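Local coordinates for hypothetical aspartyl-tRNA synthetase (Sulfolobus tokodaii, PDB 1WYD), which joins L-aspartate to tRNA(Asp) and, being non-discriminating, to tRNA(Asn) as well, probably by way of an aspartyl-adenylate made from ATP, at residues H26-L31 against K35-R40; T64-I69 against L104-K109; Q137-K142 against K254-E259; R145-K150 against L246-K251. All coordinates share one frame; numbering follows the deposited sequence.

Contact 1: residues H26-L31 against K35-R40; sequences HLLRDL and KFIILR
H26-L31 and K35-R40 are the two arms of an antiparallel beta hairpin, a worked example of how a sheet absorbs an irregularity. R29 and F36 make a regular hydrogen-bonded pair: F36 N reaches R29 O at 2.7 Å, and R29 N returns a bond to F36 O. Further along, H26 and L27 both face I38 in a classic beta bulge, where I38 O receives H26 N at 2.8 Å and L27 N as well. The hairpin belongs to the OB-fold domain, in which strand 34-41 goes on to pair with strand 44-50. At the bulge the H26 ring turns to R40, its CG anti to the backbone N (chi1 -164°). H26 ND1 accepts two N-H groups of the guanidinium side-on, R40 NE at 3.1 Å and R40 NH2 at 3.3 Å, and lies in the guanidinium plane, while the two flat groups stand 76° apart. R40 NH2 is also salt-bridged to E66. With a leucine in place of H26, R40 NE would probably lose its acceptor, leaving the guanidinium held mainly through its salt bridge to E66. L28 CD1 rests 3.6 Å from I37 CG1, and on the same face the bent chain of K35 brings NZ to the syn lone pair of D30 OD2 at 2.7 Å, a salt bridge. On the other face L27 and I38 lie side by side, with L27 CB 4.0 Å from I38 CG1.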
loop_
_atom_site.group_PDB
_atom_site.type_symbol
_atom_site.label_atom_id
_atom_site.label_comp_id
_atom_site.label_asym_id
_atom_site.label_seq_id
_atom_site.Cartn_x
_atom_site.Cartn_y
_atom_site.Cartn_z
ATOM N N HIS B 26 -13.116 23.240 18.749
ATOM C CA HIS B 26 -12.163 24.058 17.995
ATOM C C HIS B 26 -11.906 25.463 18.584
ATOM O O HIS B 26 -10.753 25.913 18.663
ATOM C CB HIS B 26 -12.671 24.202 16.557
ATOM C CG HIS B 26 -11.633 24.678 15.603
ATOM N ND1 HIS B 26 -10.723 23.827 15.015
ATOM C CD2 HIS B 26 -11.353 25.917 15.138
ATOM C CE1 HIS B 26 -9.926 24.529 14.228
ATOM N NE2 HIS B 26 -10.279 25.794 14.295
ATOM N N LEU B 27 -12.984 26.175 18.924
ATOM C CA LEU B 27 -12.908 27.507 19.523
ATOM C C LEU B 27 -14.069 27.699 20.453
ATOM O O LEU B 27 -15.100 27.047 20.314
ATOM C CB LEU B 27 -12.990 28.636 18.489
ATOM C CG LEU B 27 -11.743 29.051 17.742
ATOM C CD1 LEU B 27 -12.192 29.494 16.326
ATOM C CD2 LEU B 27 -10.971 30.143 18.483
ATOM N N LEU B 28 -13.904 28.650 21.363
ATOM C CA LEU B 28 -14.843 28.900 22.430
ATOM C C LEU B 28 -14.854 30.426 22.616
ATOM O O LEU B 28 -13.835 31.016 22.995
ATOM C CB LEU B 28 -14.343 28.186 23.698
ATOM C CG LEU B 28 -15.104 27.080 24.455
ATOM C CD1 LEU B 28 -16.155 26.295 23.635
ATOM C CD2 LEU B 28 -14.107 26.112 25.164
ATOM N N ARG B 29 -15.979 31.073 22.295
ATOM C CA ARG B 29 -16.126 32.505 22.565
ATOM C C ARG B 29 -17.444 32.796 23.270
ATOM O O ARG B 29 -18.394 32.013 23.194
ATOM C CB ARG B 29 -15.942 33.369 21.305
ATOM C CG ARG B 29 -14.656 33.102 20.491
ATOM C CD ARG B 29 -13.353 33.745 21.049
ATOM N NE ARG B 29 -12.139 33.030 20.586
ATOM C CZ ARG B 29 -10.912 33.552 20.538
ATOM N NH1 ARG B 29 -10.692 34.795 20.930
ATOM N NH2 ARG B 29 -9.899 32.834 20.093
ATOM N N ASP B 30 -17.478 33.914 23.988
ATOM C CA ASP B 30 -18.683 34.362 24.690
ATOM C C ASP B 30 -19.065 35.751 24.209
ATOM O O ASP B 30 -18.235 36.664 24.207
ATOM C CB ASP B 30 -18.466 34.364 26.206
ATOM C CG ASP B 30 -18.344 32.979 26.759
ATOM O OD1 ASP B 30 -19.327 32.437 27.305
ATOM O OD2 ASP B 30 -17.295 32.336 26.650
ATOM N N LEU B 31 -20.316 35.905 23.785
ATOM C CA LEU B 31 -20.827 37.198 23.320
ATOM C C LEU B 31 -22.317 37.342 23.634
ATOM O O LEU B 31 -23.136 36.490 23.253
ATOM C CB LEU B 31 -20.555 37.373 21.835
ATOM C CG LEU B 31 -20.909 38.717 21.209
ATOM C CD1 LEU B 31 -19.884 39.839 21.569
ATOM C CD2 LEU B 31 -21.034 38.539 19.698
ATOM N N LYS B 35 -22.754 31.490 24.584
ATOM C CA LYS B 35 -21.510 30.770 24.364
ATOM C C LYS B 35 -21.499 30.215 22.953
ATOM O O LYS B 35 -22.416 29.494 22.548
ATOM C CB LYS B 35 -21.365 29.606 25.360
ATOM C CG LYS B 35 -20.055 28.826 25.176
ATOM C CD LYS B 35 -19.520 28.249 26.497
ATOM C CE LYS B 35 -19.396 29.302 27.612
ATOM N NZ LYS B 35 -18.055 29.954 27.664
ATOM N N PHE B 36 -20.449 30.545 22.214
ATOM C CA PHE B 36 -20.314 30.039 20.873
ATOM C C PHE B 36 -19.229 28.962 20.825
ATOM O O PHE B 36 -18.107 29.201 21.226
ATOM C CB PHE B 36 -20.003 31.190 19.924
ATOM C CG PHE B 36 -21.173 32.093 19.677
ATOM C CD1 PHE B 36 -21.352 33.245 20.433
ATOM C CD2 PHE B 36 -22.100 31.795 18.692
ATOM C CE1 PHE B 36 -22.441 34.097 20.209
ATOM C CE2 PHE B 36 -23.194 32.642 18.459
ATOM C CZ PHE B 36 -23.367 33.789 19.223
ATOM N N ILE B 37 -19.576 27.770 20.358
ATOM C CA ILE B 37 -18.579 26.727 20.179
ATOM C C ILE B 37 -18.399 26.439 18.708
ATOM O O ILE B 37 -19.330 25.971 18.077
ATOM C CB ILE B 37 -19.001 25.418 20.912
ATOM C CG1 ILE B 37 -19.511 25.707 22.326
ATOM C CG2 ILE B 37 -17.832 24.449 20.962
ATOM C CD1 ILE B 37 -20.062 24.496 23.012
ATOM N N ILE B 38 -17.211 26.727 18.154
ATOM C CA ILE B 38 -16.868 26.174 16.863
ATOM C C ILE B 38 -16.440 24.711 17.126
ATOM O O ILE B 38 -15.477 24.430 17.862
ATOM C CB ILE B 38 -15.771 26.989 16.102
ATOM C CG1 ILE B 38 -16.089 28.485 15.963
ATOM C CG2 ILE B 38 -15.497 26.399 14.711
ATOM C CD1 ILE B 38 -17.504 28.860 15.555
ATOM N N LEU B 39 -17.202 23.790 16.553
ATOM C CA LEU B 39 -16.924 22.371 16.649
ATOM C C LEU B 39 -16.249 21.900 15.377
ATOM O O LEU B 39 -16.491 22.458 14.288
ATOM C CB LEU B 39 -18.220 21.593 16.899
ATOM C CG LEU B 39 -18.125 20.095 17.159
ATOM C CD1 LEU B 39 -17.647 19.817 18.583
ATOM C CD2 LEU B 39 -19.502 19.495 16.929
ATOM N N ARG B 40 -15.384 20.887 15.505
ATOM C CA ARG B 40 -14.671 20.300 14.358
ATOM C C ARG B 40 -14.896 18.804 14.315
ATOM O O ARG B 40 -14.805 18.138 15.347
ATOM C CB ARG B 40 -13.165 20.541 14.465
ATOM C CG ARG B 40 -12.426 20.078 13.233
ATOM C CD ARG B 40 -10.937 19.917 13.380
ATOM N NE ARG B 40 -10.467 20.769 14.445
ATOM C CZ ARG B 40 -9.885 20.301 15.549
ATOM N NH1 ARG B 40 -9.656 18.999 15.667
ATOM N NH2 ARG B 40 -9.526 21.160 16.503
#

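Contact 2: residues T64-I69 against L104-K109; sequences TQESVI and LDVSGK
E66 and V106 carry this small contact, in which a carboxylate is laid against an aliphatic side chain. E66 OE1 comes within 3.5 Å of V106 CB, and V106 CG2 lies 3.6 Å from E66 CD, so both the oxygen and the carboxylate carbon touch the valine; V106 CG1 is 3.7 Å from E66 OE1. The two side chains meet at a slant. E66 sits at the third position of a type II beta turn running from T64 to S67 and closed by S67 N to T64 O at 3.3 Å; its phi of 76° is one that glycine often supplies in such turns. A bend at chi2 (-42°) then folds the carboxylate over toward V106. L123 of helix 121-125 packs on both residues, which makes this the buried half of the contact. The other half is looser: the end of Q65 merely approaches the side chain of S107, and both are partly exposed. The polar needs of E66 are met elsewhere, OE1 by a salt bridge to R40 and OE2 by one to R126, and V106 touches both of these arginines. Chemically, V106 lends apolar cover to the buried carboxylate of E66 and its two arginines; by keeping water from part of the carboxylate it probably strengthens the pull of the two arginines, which in turn would favour the ionised form of E66.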
loop_
_atom_site.group_PDB
_atom_site.type_symbol
_atom_site.label_atom_id
_atom_site.label_comp_id
_atom_site.label_asym_id
_atom_site.label_seq_id
_atom_site.Cartn_x
_atom_site.Cartn_y
_atom_site.Cartn_z
ATOM N N THR B 64 -12.935 22.920 27.075
ATOM C CA THR B 64 -11.626 23.457 26.752
ATOM C C THR B 64 -11.338 23.030 25.363
ATOM O O THR B 64 -11.903 22.036 24.910
ATOM C CB THR B 64 -10.571 22.841 27.673
ATOM O OG1 THR B 64 -10.565 21.406 27.494
ATOM C CG2 THR B 64 -11.002 23.044 29.122
ATOM N N GLN B 65 -10.437 23.740 24.691
ATOM C CA GLN B 65 -10.128 23.428 23.301
ATOM C C GLN B 65 -9.521 22.030 23.209
ATOM O O GLN B 65 -8.739 21.603 24.089
ATOM C CB GLN B 65 -9.203 24.483 22.701
ATOM C CG GLN B 65 -9.799 25.875 22.703
ATOM C CD GLN B 65 -8.847 26.876 22.055
ATOM O OE1 GLN B 65 -8.744 26.943 20.828
ATOM N NE2 GLN B 65 -8.140 27.632 22.866
ATOM N N GLU B 66 -9.930 21.328 22.156
ATOM C CA GLU B 66 -9.551 19.941 21.815
ATOM C C GLU B 66 -10.221 18.830 22.628
ATOM O O GLU B 66 -9.996 17.654 22.352
ATOM C CB GLU B 66 -8.025 19.732 21.686
ATOM C CG GLU B 66 -7.347 20.417 20.488
ATOM C CD GLU B 66 -8.106 20.331 19.158
ATOM O OE1 GLU B 66 -8.575 21.393 18.703
ATOM O OE2 GLU B 66 -8.232 19.232 18.555
ATOM N N SER B 67 -11.050 19.175 23.602
ATOM C CA SER B 67 -11.961 18.190 24.188
ATOM C C SER B 67 -12.925 17.631 23.157
ATOM O O SER B 67 -13.332 18.314 22.183
ATOM C CB SER B 67 -12.774 18.806 25.301
ATOM O OG SER B 67 -11.916 19.386 26.254
ATOM N N VAL B 68 -13.295 16.382 23.363
ATOM C CA VAL B 68 -14.165 15.703 22.434
ATOM C C VAL B 68 -15.564 15.711 23.017
ATOM O O VAL B 68 -15.773 15.255 24.153
ATOM C CB VAL B 68 -13.676 14.264 22.193
ATOM C CG1 VAL B 68 -14.650 13.499 21.364
ATOM C CG2 VAL B 68 -12.253 14.265 21.589
ATOM N N ILE B 69 -16.520 16.254 22.254
ATOM C CA ILE B 69 -17.879 16.322 22.748
ATOM C C ILE B 69 -18.918 15.736 21.797
ATOM O O ILE B 69 -18.685 15.587 20.593
ATOM C CB ILE B 69 -18.301 17.796 23.216
ATOM C CG1 ILE B 69 -18.481 18.777 22.039
ATOM C CG2 ILE B 69 -17.378 18.341 24.241
ATOM C CD1 ILE B 69 -19.040 20.123 22.468
ATOM N N LEU B 104 0.009 23.411 21.658
ATOM C CA LEU B 104 -0.016 23.835 20.267
ATOM C C LEU B 104 -1.427 24.267 19.921
ATOM O O LEU B 104 -2.387 23.586 20.269
ATOM C CB LEU B 104 0.460 22.696 19.352
ATOM C CG LEU B 104 0.817 23.044 17.914
ATOM C CD1 LEU B 104 1.867 22.063 17.426
ATOM C CD2 LEU B 104 -0.422 23.053 16.963
ATOM N N ASP B 105 -1.543 25.386 19.214
ATOM C CA ASP B 105 -2.841 25.939 18.846
ATOM C C ASP B 105 -3.365 25.392 17.536
ATOM O O ASP B 105 -2.848 25.716 16.460
ATOM C CB ASP B 105 -2.784 27.471 18.805
ATOM C CG ASP B 105 -2.744 28.083 20.197
ATOM O OD1 ASP B 105 -3.448 27.571 21.122
ATOM O OD2 ASP B 105 -2.029 29.076 20.472
ATOM N N VAL B 106 -4.412 24.579 17.626
ATOM C CA VAL B 106 -4.976 23.935 16.438
ATOM C C VAL B 106 -5.592 24.954 15.455
ATOM O O VAL B 106 -5.703 24.700 14.255
ATOM C CB VAL B 106 -5.939 22.775 16.835
ATOM C CG1 VAL B 106 -6.591 22.131 15.637
ATOM C CG2 VAL B 106 -5.181 21.717 17.661
ATOM N N SER B 107 -5.975 26.112 15.966
ATOM C CA SER B 107 -6.493 27.183 15.102
ATOM C C SER B 107 -5.667 28.474 15.088
ATOM O O SER B 107 -6.092 29.447 14.465
ATOM C CB SER B 107 -7.944 27.521 15.461
ATOM O OG SER B 107 -8.105 27.767 16.840
ATOM N N GLY B 108 -4.507 28.484 15.756
ATOM C CA GLY B 108 -3.687 29.688 15.892
ATOM C C GLY B 108 -2.751 30.167 14.766
ATOM O O GLY B 108 -2.190 31.277 14.866
ATOM N N LYS B 109 -2.600 29.377 13.699
ATOM C CA LYS B 109 -1.552 29.569 12.662
ATOM C C LYS B 109 -0.168 29.072 13.105
ATOM O O LYS B 109 0.162 29.079 14.304
ATOM C CB LYS B 109 -1.470 31.026 12.134
#

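Contact 3: residues Q137-K142 against K254-E259; sequences QSLALK and KEEGKE
K142 and E256 form the one salt bridge between these segments, K142 NZ lying 2.9 Å from E256 OE1 and donating to its syn lone pair, on the side of the other oxygen. The chains approach from opposite directions: E256 runs out extended beyond CG, whereas K142 leaves its helix with CG anti to the backbone N (chi1 -165°) and bends twice before its ammonium group meets the carboxylate. Beneath this bridge lies L139, one helical turn earlier, whose two methyls divide their work. L139 CD1 touches the second carboxylate oxygen, E256 OE2, at 3.7 Å; L139 CD2 points at the backbone, 3.8 Å from E256 O and 3.9 Å from G257 N. The leucine thus fills the angle between helix 128-150 and the break at G257, where helix 235-256 stops and helix 258-264 begins with this glycine as its N-cap. I253 packs on L139 from the same helix as E256, and T252 touches K142. The second subunit also reaches this part of helix 128-150: K142 packs on its Y149, and S138 OG is hydrogen-bonded to the backbone N of its E155. E256 ends its helix, where the helix dipole would tend to disfavour a negative charge, so the ammonium group of K142 probably offsets that cost, although the exposure of E256 to solvent is likely to keep the bridge modest in strength.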
loop_
_atom_site.group_PDB
_atom_site.type_symbol
_atom_site.label_atom_id
_atom_site.label_comp_id
_atom_site.label_asym_id
_atom_site.label_seq_id
_atom_site.Cartn_x
_atom_site.Cartn_y
_atom_site.Cartn_z
ATOM N N GLN B 137 -3.350 13.269 -0.234
ATOM C CA GLN B 137 -2.516 12.113 -0.404
ATOM C C GLN B 137 -3.365 10.876 -0.671
ATOM O O GLN B 137 -3.017 10.074 -1.513
ATOM C CB GLN B 137 -1.637 11.882 0.856
ATOM C CG GLN B 137 -0.517 10.891 0.607
ATOM C CD GLN B 137 0.477 10.716 1.778
ATOM O OE1 GLN B 137 0.224 9.964 2.712
ATOM N NE2 GLN B 137 1.616 11.356 1.676
ATOM N N SER B 138 -4.486 10.736 0.033
ATOM C CA SER B 138 -5.289 9.529 -0.040
ATOM C C SER B 138 -5.986 9.437 -1.392
ATOM O O SER B 138 -6.099 8.349 -2.004
ATOM C CB SER B 138 -6.337 9.510 1.085
ATOM O OG SER B 138 -7.190 8.367 0.962
ATOM N N LEU B 139 -6.416 10.603 -1.860
ATOM C CA LEU B 139 -7.059 10.762 -3.148
ATOM C C LEU B 139 -6.008 10.570 -4.203
ATOM O O LEU B 139 -6.311 10.125 -5.311
ATOM C CB LEU B 139 -7.594 12.192 -3.235
ATOM C CG LEU B 139 -9.068 12.595 -3.290
ATOM C CD1 LEU B 139 -10.073 11.598 -2.659
ATOM C CD2 LEU B 139 -9.243 14.068 -2.754
ATOM N N ALA B 140 -4.756 10.929 -3.898
ATOM C CA ALA B 140 -3.745 10.794 -4.923
ATOM C C ALA B 140 -3.425 9.317 -5.166
ATOM O O ALA B 140 -3.064 8.918 -6.269
ATOM C CB ALA B 140 -2.520 11.553 -4.548
ATOM N N LEU B 141 -3.556 8.513 -4.129
ATOM C CA LEU B 141 -3.214 7.107 -4.253
ATOM C C LEU B 141 -4.322 6.342 -4.994
ATOM O O LEU B 141 -4.058 5.427 -5.809
ATOM C CB LEU B 141 -2.923 6.500 -2.864
ATOM C CG LEU B 141 -1.641 7.039 -2.169
ATOM C CD1 LEU B 141 -1.722 6.850 -0.656
ATOM C CD2 LEU B 141 -0.367 6.386 -2.698
ATOM N N LYS B 142 -5.553 6.722 -4.674
ATOM C CA LYS B 142 -6.740 6.183 -5.298
ATOM C C LYS B 142 -6.629 6.422 -6.814
ATOM O O LYS B 142 -6.770 5.489 -7.593
ATOM C CB LYS B 142 -7.995 6.857 -4.687
ATOM C CG LYS B 142 -9.297 6.149 -4.991
ATOM C CD LYS B 142 -10.476 7.115 -5.217
ATOM C CE LYS B 142 -10.120 8.230 -6.229
ATOM N NZ LYS B 142 -11.288 8.777 -6.990
ATOM N N LYS B 254 -8.277 18.237 -8.296
ATOM C CA LYS B 254 -9.136 19.351 -8.786
ATOM C C LYS B 254 -10.653 19.210 -8.615
ATOM O O LYS B 254 -11.334 20.196 -8.373
ATOM C CB LYS B 254 -8.801 19.706 -10.234
ATOM C CG LYS B 254 -7.643 20.677 -10.356
ATOM C CD LYS B 254 -7.236 20.935 -11.801
ATOM C CE LYS B 254 -5.832 21.551 -11.844
ATOM N NZ LYS B 254 -5.288 21.776 -13.238
ATOM N N GLU B 255 -11.181 17.998 -8.704
ATOM C CA GLU B 255 -12.617 17.763 -8.541
ATOM C C GLU B 255 -13.035 17.331 -7.143
ATOM O O GLU B 255 -13.993 17.852 -6.586
ATOM C CB GLU B 255 -13.092 16.702 -9.536
ATOM C CG GLU B 255 -13.326 17.213 -10.947
ATOM C CD GLU B 255 -13.399 16.082 -11.961
ATOM O OE1 GLU B 255 -13.193 16.351 -13.159
ATOM O OE2 GLU B 255 -13.669 14.922 -11.562
ATOM N N GLU B 256 -12.335 16.351 -6.596
ATOM C CA GLU B 256 -12.675 15.755 -5.311
ATOM C C GLU B 256 -11.947 16.408 -4.129
ATOM O O GLU B 256 -12.319 16.202 -2.989
ATOM C CB GLU B 256 -12.353 14.260 -5.354
ATOM C CG GLU B 256 -13.498 13.324 -5.758
ATOM C CD GLU B 256 -13.067 11.857 -5.724
ATOM O OE1 GLU B 256 -12.593 11.372 -6.757
ATOM O OE2 GLU B 256 -13.185 11.184 -4.650
ATOM N N GLY B 257 -10.913 17.193 -4.413
ATOM C CA GLY B 257 -10.248 17.962 -3.381
ATOM C C GLY B 257 -10.331 19.475 -3.509
ATOM O O GLY B 257 -9.398 20.183 -3.116
ATOM N N LYS B 258 -11.435 19.959 -4.073
ATOM C CA LYS B 258 -11.685 21.377 -4.329
ATOM C C LYS B 258 -11.505 22.165 -3.052
ATOM O O LYS B 258 -10.786 23.168 -3.027
ATOM C CB LYS B 258 -13.136 21.541 -4.777
ATOM C CG LYS B 258 -13.417 22.636 -5.777
ATOM C CD LYS B 258 -14.927 22.668 -6.108
ATOM C CE LYS B 258 -15.396 24.071 -6.576
ATOM N NZ LYS B 258 -16.905 24.167 -6.661
ATOM N N GLU B 259 -12.158 21.668 -1.997
ATOM C CA GLU B 259 -12.189 22.280 -0.669
ATOM C C GLU B 259 -10.791 22.287 -0.033
ATOM O O GLU B 259 -10.376 23.278 0.570
ATOM C CB GLU B 259 -13.276 21.581 0.184
ATOM C CG GLU B 259 -13.447 22.048 1.625
ATOM C CD GLU B 259 -13.655 20.886 2.624
ATOM O OE1 GLU B 259 -14.701 20.171 2.534
ATOM O OE2 GLU B 259 -12.768 20.684 3.513
#

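Contact 4: residues R145-K150 against L246-K251; sequences RETLYK and LHNIVK
E146 and N248 supply the polar link between two helices whose nearest CA atoms, those of T147 and N248, are 7.0 Å apart. This hydrogen bond is short and fairly straight: N248 ND2 donates to E146 OE2 at 2.7 Å with an N-H...O angle of 165°. The donor comes to the anti lone pair, away from the other carboxylate oxygen, and OE2 lies close to the amide plane, yet the amide and carboxylate planes are turned 50° from each other. The amide oxygen does not join in, since N248 OD1 stands 3.5 Å from E146 OE2 as a second acceptor. N248 ND2 has a further partner in the backbone carbonyl of A143, so a single amide nitrogen ties N248 to both a side chain and the main chain of helix 128-150. T147 OG1 is hydrogen-bonded to the same A143 carbonyl.

The packing is slight. T147 and N248 slide past each other in opposite directions, with T147 OG1 3.3 Å from N248 CB; with CG anti to the backbone N (chi1 -174°), the N248 side chain reaches across to helix 128-150. A leucine at N248 would probably leave E146 OE2 and the A143 carbonyl without this shared donor. T147 and L148 also pack on I245 of helix 235-256, while R145 is salt-bridged to E155 of the second subunit. A long helix at the dimer interface, leading on to a strand, is consistent with motif 1 of the class II aminoacyl-tRNA synthetases.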
loop_
_atom_site.group_PDB
_atom_site.type_symbol
_atom_site.label_atom_id
_atom_site.label_comp_id
_atom_site.label_asym_id
_atom_site.label_seq_id
_atom_site.Cartn_x
_atom_site.Cartn_y
_atom_site.Cartn_z
ATOM N N ARG B 145 -3.984 4.259 -8.525
ATOM C CA ARG B 145 -4.255 2.850 -8.721
ATOM C C ARG B 145 -5.343 2.701 -9.792
ATOM O O ARG B 145 -5.269 1.825 -10.654
ATOM C CB ARG B 145 -4.656 2.214 -7.414
ATOM C CG ARG B 145 -3.531 2.142 -6.384
ATOM C CD ARG B 145 -3.882 1.240 -5.229
ATOM N NE ARG B 145 -2.937 1.350 -4.122
ATOM C CZ ARG B 145 -3.083 2.155 -3.075
ATOM N NH1 ARG B 145 -4.146 2.939 -2.989
ATOM N NH2 ARG B 145 -2.166 2.170 -2.088
ATOM N N GLU B 146 -6.329 3.586 -9.748
ATOM C CA GLU B 146 -7.433 3.577 -10.713
ATOM C C GLU B 146 -6.947 3.528 -12.162
ATOM O O GLU B 146 -7.339 2.642 -12.916
ATOM C CB GLU B 146 -8.322 4.791 -10.441
ATOM C CG GLU B 146 -9.453 5.020 -11.410
ATOM C CD GLU B 146 -10.132 6.332 -11.102
ATOM O OE1 GLU B 146 -11.287 6.305 -10.614
ATOM O OE2 GLU B 146 -9.483 7.380 -11.302
ATOM N N THR B 147 -6.032 4.435 -12.521
ATOM C CA THR B 147 -5.449 4.482 -13.849
ATOM C C THR B 147 -4.776 3.173 -14.188
ATOM O O THR B 147 -4.886 2.676 -15.330
ATOM C CB THR B 147 -4.426 5.634 -13.967
ATOM O OG1 THR B 147 -5.104 6.866 -13.756
ATOM C CG2 THR B 147 -3.937 5.794 -15.422
ATOM N N LEU B 148 -4.087 2.610 -13.189
ATOM C CA LEU B 148 -3.297 1.406 -13.385
ATOM C C LEU B 148 -4.149 0.163 -13.606
ATOM O O LEU B 148 -3.785 -0.696 -14.440
ATOM C CB LEU B 148 -2.307 1.226 -12.222
ATOM C CG LEU B 148 -1.127 2.162 -12.407
ATOM C CD1 LEU B 148 -0.498 2.452 -11.054
ATOM C CD2 LEU B 148 -0.134 1.579 -13.402
ATOM N N TYR B 149 -5.263 0.065 -12.862
ATOM C CA TYR B 149 -6.221 -1.028 -12.995
ATOM C C TYR B 149 -6.842 -0.985 -14.359
ATOM O O TYR B 149 -7.073 -2.018 -14.955
ATOM C CB TYR B 149 -7.383 -0.930 -11.983
ATOM C CG TYR B 149 -7.049 -1.069 -10.536
ATOM C CD1 TYR B 149 -6.225 -2.103 -10.081
ATOM C CD2 TYR B 149 -7.558 -0.170 -9.597
ATOM C CE1 TYR B 149 -5.911 -2.228 -8.720
ATOM C CE2 TYR B 149 -7.252 -0.290 -8.211
ATOM C CZ TYR B 149 -6.422 -1.317 -7.787
ATOM O OH TYR B 149 -6.110 -1.474 -6.423
ATOM N N LYS B 150 -7.108 0.221 -14.855
ATOM C CA LYS B 150 -7.655 0.396 -16.213
ATOM C C LYS B 150 -6.709 -0.177 -17.268
ATOM O O LYS B 150 -7.162 -0.603 -18.325
ATOM C CB LYS B 150 -7.938 1.870 -16.504
ATOM C CG LYS B 150 -9.046 2.125 -17.508
ATOM C CD LYS B 150 -9.048 3.584 -18.087
ATOM C CE LYS B 150 -9.465 4.662 -17.063
ATOM N NZ LYS B 150 -10.688 4.348 -16.204
ATOM N N LEU B 246 -0.614 10.838 -13.956
ATOM C CA LEU B 246 -0.473 12.170 -13.361
ATOM C C LEU B 246 -1.645 13.049 -13.698
ATOM O O LEU B 246 -2.111 13.825 -12.879
ATOM C CB LEU B 246 0.780 12.843 -13.881
ATOM C CG LEU B 246 2.136 12.357 -13.411
ATOM C CD1 LEU B 246 3.179 13.300 -13.964
ATOM C CD2 LEU B 246 2.172 12.386 -11.908
ATOM N N HIS B 247 -2.130 12.896 -14.915
ATOM C CA HIS B 247 -3.297 13.606 -15.372
ATOM C C HIS B 247 -4.513 13.198 -14.560
ATOM O O HIS B 247 -5.314 14.051 -14.139
ATOM C CB HIS B 247 -3.522 13.332 -16.867
ATOM C CG HIS B 247 -4.634 14.129 -17.453
ATOM N ND1 HIS B 247 -4.475 15.437 -17.858
ATOM C CD2 HIS B 247 -5.937 13.832 -17.634
ATOM C CE1 HIS B 247 -5.626 15.901 -18.307
ATOM N NE2 HIS B 247 -6.531 14.949 -18.171
ATOM N N ASN B 248 -4.679 11.908 -14.315
ATOM C CA ASN B 248 -5.854 11.501 -13.538
ATOM C C ASN B 248 -5.746 11.944 -12.073
ATOM O O ASN B 248 -6.775 12.216 -11.404
ATOM C CB ASN B 248 -6.065 10.001 -13.668
ATOM C CG ASN B 248 -7.331 9.525 -13.020
ATOM O OD1 ASN B 248 -8.422 9.962 -13.392
ATOM N ND2 ASN B 248 -7.205 8.572 -12.067
ATOM N N ILE B 249 -4.495 12.018 -11.593
ATOM C CA ILE B 249 -4.179 12.473 -10.256
ATOM C C ILE B 249 -4.588 13.933 -10.104
ATOM O O ILE B 249 -5.442 14.249 -9.302
ATOM C CB ILE B 249 -2.650 12.231 -9.900
ATOM C CG1 ILE B 249 -2.393 10.747 -9.668
ATOM C CG2 ILE B 249 -2.282 12.955 -8.639
ATOM C CD1 ILE B 249 -0.968 10.390 -9.496
ATOM N N VAL B 250 -3.986 14.828 -10.872
ATOM C CA VAL B 250 -4.331 16.245 -10.735
ATOM C C VAL B 250 -5.823 16.508 -10.987
ATOM O O VAL B 250 -6.470 17.302 -10.259
ATOM C CB VAL B 250 -3.448 17.136 -11.602
ATOM C CG1 VAL B 250 -1.948 16.909 -11.264
ATOM C CG2 VAL B 250 -3.678 16.847 -13.043
ATOM N N LYS B 251 -6.392 15.784 -11.949
ATOM C CA LYS B 251 -7.833 15.877 -12.195
ATOM C C LYS B 251 -8.656 15.461 -10.975
ATOM O O LYS B 251 -9.653 16.097 -10.650
ATOM C CB LYS B 251 -8.235 15.041 -13.418
ATOM C CG LYS B 251 -9.631 15.320 -13.962
ATOM C CD LYS B 251 -10.037 14.245 -14.982
ATOM C CE LYS B 251 -11.332 14.622 -15.722
ATOM N NZ LYS B 251 -12.266 13.446 -15.795
#

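In the fold
The four contacts fall into two pairs, one in each part of the enzyme. Contacts 1 and 2, with centres about 11 Å apart, meet through the salt bridge of R40 and E66 and through H26 packing on S107, which joins the OB-fold hairpin to the loop between strand 91-94 and helix 114-118. Contacts 3 and 4, also about 11 Å apart between centres, lie at two places along the same pair of helices, 128-150 and 235-256, contact 3 at the end of the second. Between the pairs the centres of contacts 1 and 4 are about 41 Å apart. Contact 3 comes closest to a functional site: the L139 side chain is about 10 Å from that of L401, a predicted ATP-binding residue. Contacts 2, 3 and 4 all reach the second subunit.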